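Local coordinates for protein chitinase A (Pteris ryukyuensis, PDB 5YLG) that is a LysM-bearing chitinase that probably hydrolyses chitin, its LysM domain, the part in this model, being a carbohydrate-binding module, at residues A[3-6]-A[10-13]. Sequence-based numbering, arbitrary orientation.
Sequences TTYT and GDTC. With EDO (1,2-ethanediol), chain G.
The phenol end of Tyr5 meets the carboxylate of Asp11, and this one pair carries nearly all of the contact. Tyr5 OH donates a short hydrogen bond to Asp11 OD2, 2.6 Å away. The hydroxyl lies on the syn side of that oxygen, 23° out of the carboxylate plane. The same oxygen lies at the ring edge, in the ring plane, with Tyr5 CE2 3.2 Å from Asp11 OD2. Because the carboxylate meets the ring at its edge, with the two planes 46° apart, there is no stacking. With chi1 at 174°, the Tyr5 ring points away from its backbone N and runs from strand 4-6 across to the loop. Asp11 reaches back from the opposite direction. Its OD2 also accepts the backbone N-H of Lys8, in the loop between the two segments. One carboxylate oxygen therefore takes two bonds and ties this loop to the strand. A phenylalanine here would probably leave OD2 without its hydroxyl partner and the loop less firmly tied to the strand. A 1,2-ethanediol, probably from the crystallisation liquor, bridges the loop backbone: Gly10 N binds its O2 and Asp11 O binds its O1, each at 2.7 Å. Beyond Asp11, Thr12 N-caps helix 13-20, its OG1 accepting from Ala15 N, and Cys13 is disulfide-bonded to Cys36. Strand 4-6 pairs antiparallel with strand 44-46, and the contact joins this small sheet to the loop entering the first helix of the βααβ fold characteristic of LysM domains.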
# COMPACT_ATOMS: atom_id res chain seq x y z
N THR A 3 7.51 7.40 4.06
CA THR A 3 7.48 6.29 5.03
C THR A 3 7.20 4.96 4.34
O THR A 3 6.14 4.76 3.70
CB THR A 3 6.40 6.49 6.02
OG1 THR A 3 6.52 7.86 6.57
CG2 THR A 3 6.38 5.45 7.15
N THR A 4 8.09 4.03 4.50
CA THR A 4 7.96 2.70 3.93
C THR A 4 7.28 1.66 4.80
O THR A 4 7.25 1.73 6.03
CB THR A 4 9.29 2.15 3.45
OG1 THR A 4 10.20 2.08 4.60
CG2 THR A 4 9.90 3.00 2.41
N TYR A 5 6.64 0.68 4.14
CA TYR A 5 5.93 -0.46 4.74
C TYR A 5 6.17 -1.64 3.89
O TYR A 5 6.12 -1.54 2.65
CB TYR A 5 4.41 -0.23 4.91
CG TYR A 5 3.63 -1.37 5.38
CD1 TYR A 5 3.67 -1.79 6.72
CD2 TYR A 5 2.84 -2.15 4.50
CE1 TYR A 5 3.07 -2.93 7.14
CE2 TYR A 5 2.19 -3.29 4.92
CZ TYR A 5 2.34 -3.67 6.28
OH TYR A 5 1.70 -4.81 6.75
N THR A 6 6.40 -2.81 4.47
CA THR A 6 6.63 -4.05 3.70
C THR A 6 5.41 -4.96 3.72
O THR A 6 4.84 -5.29 4.77
CB THR A 6 7.88 -4.79 4.16
OG1 THR A 6 8.95 -3.86 4.20
CG2 THR A 6 8.24 -5.91 3.30
N GLY A 10 -1.66 -11.55 3.23
CA GLY A 10 -3.01 -11.11 3.45
C GLY A 10 -3.24 -9.62 3.39
O GLY A 10 -4.35 -9.17 3.39
N ASP A 11 -2.17 -8.81 3.36
CA ASP A 11 -2.34 -7.39 3.25
C ASP A 11 -3.04 -7.01 1.92
O ASP A 11 -2.85 -7.60 0.86
CB ASP A 11 -0.94 -6.68 3.27
CG ASP A 11 -0.35 -6.53 4.64
OD1 ASP A 11 -1.09 -6.64 5.68
OD2 ASP A 11 0.85 -6.23 4.69
N THR A 12 -3.78 -5.95 2.03
CA THR A 12 -4.39 -5.35 0.79
C THR A 12 -4.07 -3.85 0.84
O THR A 12 -3.88 -3.23 1.90
CB THR A 12 -5.89 -5.51 0.68
OG1 THR A 12 -6.53 -4.84 1.75
CG2 THR A 12 -6.27 -6.99 0.76
N CYS A 13 -4.10 -3.20 -0.33
CA CYS A 13 -3.96 -1.74 -0.35
C CYS A 13 -5.05 -1.04 0.37
O CYS A 13 -4.80 -0.06 1.07
CB CYS A 13 -3.93 -1.27 -1.82
SG CYS A 13 -2.57 -1.87 -2.82
C1 EDO G . -0.62 -10.20 -0.08
O1 EDO G . -2.08 -10.05 0.14
C2 EDO G . -0.20 -11.66 -0.25
O2 EDO G . -0.77 -12.35 0.82